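Local coordinates for putative uncharacterized protein PH0594 (Pyrococcus horikoshii, PDB 4HXF) that probably cleaves peptides as an acylaminoacyl peptidase, a serine protease of the prolyl oligopeptidase family that assembles into a self-compartmentalizing hexamer, at residues Phe354-Ile359 with Gln439-Gly444; Gly469-Asn473 with Ala484-Glu488. All coordinates share one frame. Where two conformers were deposited one is given. Residues are numbered along the deposited sequence.

Interaction 1. Residues Phe354-Ile359 with Gln439-Gly444; sequences FRFKSI and QDILNG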
loop_
_atom_site.group_PDB
_atom_site.type_symbol
_atom_site.label_atom_id
_atom_site.label_comp_id
_atom_site.label_asym_id
_atom_site.label_seq_id
_atom_site.Cartn_x
_atom_site.Cartn_y
_atom_site.Cartn_z
ATOM N N PHE A 354 -30.505 23.832 47.271
ATOM C CA PHE A 354 -31.748 24.056 48.045
ATOM C C PHE A 354 -32.260 22.776 48.624
ATOM O O PHE A 354 -32.043 21.699 48.100
ATOM C CB PHE A 354 -32.876 24.728 47.249
ATOM C CG PHE A 354 -33.434 23.910 46.109
ATOM C CD1 PHE A 354 -34.718 23.274 46.191
ATOM C CD2 PHE A 354 -32.763 23.813 44.858
ATOM C CE1 PHE A 354 -35.226 22.506 45.127
ATOM C CE2 PHE A 354 -33.321 23.080 43.811
ATOM C CZ PHE A 354 -34.569 22.431 43.921
ATOM N N ARG A 355 -32.888 22.888 49.794
ATOM C CA ARG A 355 -33.574 21.750 50.350
ATOM C C ARG A 355 -35.059 21.807 50.041
ATOM O O ARG A 355 -35.662 22.917 49.875
ATOM C CB ARG A 355 -33.393 21.836 51.887
ATOM C CG ARG A 355 -31.977 21.661 52.335
ATOM C CD ARG A 355 -31.484 20.276 52.183
ATOM N NE ARG A 355 -31.979 19.413 53.226
ATOM C CZ ARG A 355 -31.744 18.106 53.342
ATOM N NH1 ARG A 355 -31.079 17.425 52.429
ATOM N NH2 ARG A 355 -32.201 17.451 54.412
ATOM N N PHE A 356 -35.697 20.662 50.009
ATOM C CA PHE A 356 -37.139 20.619 49.797
ATOM C C PHE A 356 -37.731 19.391 50.462
ATOM O O PHE A 356 -37.042 18.369 50.617
ATOM C CB PHE A 356 -37.447 20.681 48.274
ATOM C CG PHE A 356 -37.005 19.475 47.458
ATOM C CD1 PHE A 356 -35.698 19.387 46.918
ATOM C CD2 PHE A 356 -37.890 18.449 47.189
ATOM C CE1 PHE A 356 -35.341 18.261 46.193
ATOM C CE2 PHE A 356 -37.535 17.348 46.400
ATOM C CZ PHE A 356 -36.260 17.282 45.912
ATOM N N LYS A 357 -39.019 19.459 50.734
ATOM C CA LYS A 357 -39.705 18.328 51.326
ATOM C C LYS A 357 -40.389 17.512 50.228
ATOM O O LYS A 357 -40.964 18.028 49.300
ATOM C CB LYS A 357 -40.690 18.804 52.381
ATOM C CG LYS A 357 -40.020 19.481 53.585
ATOM C CD LYS A 357 -41.031 20.245 54.396
ATOM C CE LYS A 357 -40.337 21.022 55.510
ATOM N NZ LYS A 357 -38.915 21.230 55.099
ATOM N N SER A 358 -40.359 16.213 50.412
ATOM C CA SER A 358 -41.066 15.313 49.527
ATOM C C SER A 358 -41.613 14.135 50.299
ATOM O O SER A 358 -40.872 13.235 50.667
ATOM C CB SER A 358 -40.146 14.863 48.434
ATOM O OG SER A 358 -40.914 14.073 47.510
ATOM N N ILE A 359 -42.926 14.140 50.457
ATOM C CA ILE A 359 -43.662 13.036 51.112
ATOM C C ILE A 359 -43.148 13.097 52.591
ATOM O O ILE A 359 -43.330 14.130 53.274
ATOM C CB ILE A 359 -43.559 11.660 50.385
ATOM C CG1 ILE A 359 -43.922 11.796 48.884
ATOM C CG2 ILE A 359 -44.522 10.623 51.071
ATOM C CD1 ILE A 359 -43.731 10.477 48.122
ATOM N N GLN A 439 -42.038 11.310 42.288
ATOM C CA GLN A 439 -42.642 12.340 43.128
ATOM C C GLN A 439 -41.624 13.263 43.679
ATOM O O GLN A 439 -41.881 14.489 43.802
ATOM C CB GLN A 439 -43.519 11.701 44.244
ATOM C CG GLN A 439 -44.733 10.916 43.654
ATOM C CD GLN A 439 -45.670 11.754 42.745
ATOM O OE1 GLN A 439 -46.055 12.865 43.104
ATOM N NE2 GLN A 439 -46.009 11.222 41.548
ATOM N N ASP A 440 -40.465 12.733 44.100
ATOM C CA ASP A 440 -39.383 13.589 44.641
ATOM C C ASP A 440 -38.923 14.600 43.590
ATOM O O ASP A 440 -38.698 15.779 43.892
ATOM C CB ASP A 440 -38.165 12.769 45.080
ATOM C CG ASP A 440 -38.424 11.848 46.301
ATOM O OD1 ASP A 440 -39.355 12.078 47.067
ATOM O OD2 ASP A 440 -37.683 10.858 46.358
ATOM N N ILE A 441 -38.804 14.167 42.344
ATOM C CA ILE A 441 -38.387 15.030 41.224
ATOM C C ILE A 441 -39.455 16.146 41.010
ATOM O O ILE A 441 -39.123 17.327 41.051
ATOM C CB ILE A 441 -38.119 14.213 39.960
ATOM C CG1 ILE A 441 -36.853 13.361 40.193
ATOM C CG2 ILE A 441 -37.942 15.184 38.770
ATOM C CD1 ILE A 441 -36.757 12.246 39.105
ATOM N N LEU A 442 -40.733 15.743 40.975
ATOM C CA LEU A 442 -41.814 16.740 40.891
ATOM C C LEU A 442 -41.838 17.748 42.027
ATOM O O LEU A 442 -41.992 18.965 41.829
ATOM C CB LEU A 442 -43.169 16.097 40.750
ATOM C CG LEU A 442 -43.371 15.193 39.536
ATOM C CD1 LEU A 442 -44.755 14.632 39.611
ATOM C CD2 LEU A 442 -43.202 15.996 38.208
ATOM N N ASN A 443 -41.596 17.250 43.243
ATOM C CA ASN A 443 -41.603 18.139 44.404
ATOM C C ASN A 443 -40.389 19.098 44.402
ATOM O O ASN A 443 -40.513 20.240 44.834
ATOM C CB ASN A 443 -41.651 17.289 45.706
ATOM C CG ASN A 443 -43.067 16.727 45.946
ATOM O OD1 ASN A 443 -44.053 17.388 45.598
ATOM N ND2 ASN A 443 -43.191 15.542 46.532
ATOM N N GLY A 444 -39.253 18.615 43.892
ATOM C CA GLY A 444 -38.093 19.452 43.736
ATOM C C GLY A 444 -38.294 20.556 42.752
ATOM O O GLY A 444 -37.937 21.707 42.972
#

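Interaction 2. Residues Gly469-Asn473 with Ala484-Glu488; sequences GYMTN and AGISE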
loop_
_atom_site.group_PDB
_atom_site.type_symbol
_atom_site.label_atom_id
_atom_site.label_comp_id
_atom_site.label_asym_id
_atom_site.label_seq_id
_atom_site.Cartn_x
_atom_site.Cartn_y
_atom_site.Cartn_z
ATOM N N GLY A 469 -32.947 8.328 31.677
ATOM C CA GLY A 469 -33.706 8.119 30.409
ATOM C C GLY A 469 -35.024 7.413 30.673
ATOM O O GLY A 469 -36.122 7.841 30.223
ATOM N N TYR A 470 -35.014 6.340 31.489
ATOM C CA TYR A 470 -36.243 5.749 32.014
ATOM C C TYR A 470 -37.124 6.853 32.555
ATOM O O TYR A 470 -38.340 6.902 32.389
ATOM C CB TYR A 470 -35.864 4.752 33.176
ATOM C CG TYR A 470 -37.081 4.376 34.005
ATOM C CD1 TYR A 470 -38.018 3.545 33.541
ATOM C CD2 TYR A 470 -37.248 4.874 35.271
ATOM C CE1 TYR A 470 -39.106 3.212 34.305
ATOM C CE2 TYR A 470 -38.290 4.559 36.081
ATOM C CZ TYR A 470 -39.257 3.662 35.579
ATOM O OH TYR A 470 -40.396 3.350 36.367
ATOM N N MET A 471 -36.556 7.675 33.456
ATOM C CA MET A 471 -37.415 8.646 34.136
ATOM C C MET A 471 -37.930 9.789 33.257
ATOM O O MET A 471 -39.037 10.246 33.458
ATOM C CB MET A 471 -36.692 9.312 35.270
ATOM C CG MET A 471 -37.548 10.159 36.213
ATOM S SD MET A 471 -38.671 9.130 37.181
ATOM C CE MET A 471 -37.581 8.107 38.119
ATOM N N THR A 472 -37.207 10.137 32.224
ATOM C CA THR A 472 -37.676 11.035 31.189
ATOM C C THR A 472 -38.853 10.395 30.447
ATOM O O THR A 472 -39.887 11.012 30.230
ATOM C CB THR A 472 -36.540 11.376 30.169
ATOM O OG1 THR A 472 -35.515 12.125 30.865
ATOM C CG2 THR A 472 -37.024 12.247 29.010
ATOM N N ASN A 473 -38.649 9.148 30.017
ATOM C CA ASN A 473 -39.761 8.375 29.391
ATOM C C ASN A 473 -41.013 8.377 30.250
ATOM O O ASN A 473 -42.175 8.643 29.874
ATOM C CB ASN A 473 -39.370 6.912 29.112
ATOM C CG ASN A 473 -38.234 6.731 28.144
ATOM O OD1 ASN A 473 -37.881 7.631 27.359
ATOM N ND2 ASN A 473 -37.646 5.489 28.160
ATOM N N ALA A 484 -41.009 19.042 26.396
ATOM C CA ALA A 484 -40.018 18.307 25.592
ATOM C C ALA A 484 -39.241 17.394 26.463
ATOM O O ALA A 484 -38.992 17.694 27.613
ATOM C CB ALA A 484 -39.053 19.307 24.920
ATOM N N GLY A 485 -38.742 16.325 25.884
ATOM C CA GLY A 485 -37.877 15.382 26.520
ATOM C C GLY A 485 -36.738 14.910 25.663
ATOM O O GLY A 485 -36.887 14.834 24.399
ATOM N N ILE A 486 -35.600 14.623 26.284
ATOM C CA ILE A 486 -34.468 13.919 25.634
ATOM C C ILE A 486 -34.151 12.747 26.489
ATOM O O ILE A 486 -33.624 12.905 27.613
ATOM C CB ILE A 486 -33.238 14.810 25.345
ATOM C CG1 ILE A 486 -33.632 16.056 24.495
ATOM C CG2 ILE A 486 -32.159 13.924 24.675
ATOM C CD1 ILE A 486 -32.409 16.877 24.065
ATOM N N SER A 487 -34.461 11.549 26.001
ATOM C CA SER A 487 -34.214 10.307 26.771
ATOM C C SER A 487 -33.088 9.537 26.116
ATOM O O SER A 487 -33.160 9.220 24.931
ATOM C CB SER A 487 -35.482 9.470 26.721
ATOM O OG SER A 487 -35.279 8.106 27.114
ATOM N N GLU A 488 -32.075 9.179 26.871
ATOM C CA GLU A 488 -30.856 8.555 26.284
ATOM C C GLU A 488 -30.556 7.245 26.973
ATOM O O GLU A 488 -30.584 7.112 28.188
ATOM C CB GLU A 488 -29.656 9.453 26.434
ATOM C CG GLU A 488 -29.908 10.897 26.173
ATOM C CD GLU A 488 -28.631 11.675 26.022
ATOM O OE1 GLU A 488 -27.681 11.077 25.430
ATOM O OE2 GLU A 488 -28.565 12.836 26.570
#

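Interaction 1. Residues Phe354-Ile359 with Gln439-Gly444
The polar centre of this contact is the hydroxyl of S358, which both gives and receives a hydrogen bond. It donates to D440 across 2.6 Å from S358 OG to D440 OD1, and it accepts from N443, with N443 ND2 2.9 Å from S358 OG and nearly straight at the hydrogen (174°). Serine suits the spot because so short a side chain, pointing at the helix, can reach two residues three apart, on the same helical face. The carboxylate of D440 is further satisfied by a salt bridge from OD1 to R416, so a buried charge is balanced. Within the helix, N443 N and G444 N are bonded to the carbonyls of Q439 and D440.

Further back along the strand, aromatic rings meet the helix backbone. G444 CA lies over the face of the F356 ring in a CH-pi contact, 3.5 Å from its centroid; a side chain here would collide with the ring, which explains the glycine. F354 meets the backbone by its ring edge, F354 CE1 lying 3.6 Å from G444 O. On the solvent side, R355 and K357 form salt bridges with E362, and R355 also with D364, on the neighbouring strand. Helix 436-451 thus lies on the antiparallel N-terminal edge (segments 354-358 and 439-444 run 132° apart) of a mixed sheet ordered 1-2-4-3-5-6-7-8, parallel from strand 409-413 onward: the alpha/beta-hydrolase topology.

Interaction 2. Residues Gly469-Asn473 with Ala484-Glu488
Helix 467-478 and strand 484-488 are the last two elements of a beta-alpha-beta unit in the alpha/beta-hydrolase sheet, and here the helix packs on the strand that follows it, their directions 143° apart. Close backbone packing comes first: G469 and S487 approach to 4.3 Å between their CA atoms, and a CB on G469 would clash with E488 O, so glycine suits this position, just after the probable nucleophile elbow around S466.

The van der Waals part belongs to T472. The methyl T472 CG2 rests 3.9 Å from S487 CB and 4.1 Å from G485 CA, where the lack of a side chain on the strand leaves it room; its hydroxyl turns back to G468 O, satisfied within its own helix.

Hydrogen bonding involves N473, whose ND2 donates to I491 O, leaving its carbonyl oxygen to receive the buried serine hydroxyl: S487 OG donates to N473 OD1 at 2.7 Å.

How the interactions relate
Moving along the chain from the N terminus, the seven four-stranded blades of the propeller come first. Interaction 1 then joins 354-359 to 439-444, closing a loop of 79 residues that includes strands 361-368, 378-384 and 409-413. Interaction 2 opens only afterwards and closes a short loop of ten residues between 469-473 and 484-488. The two are therefore in series, neither nested nor crossed. Both bring a helix against the same mixed sheet, interaction 1 at its outermost strand 352-358 and interaction 2 at an interior one. Their centres lie 19 Å apart, yet the helices meet directly: I441 CD1 packs 3.7 Å from M471 CG, making neighbours of helices 436-451 and 467-478.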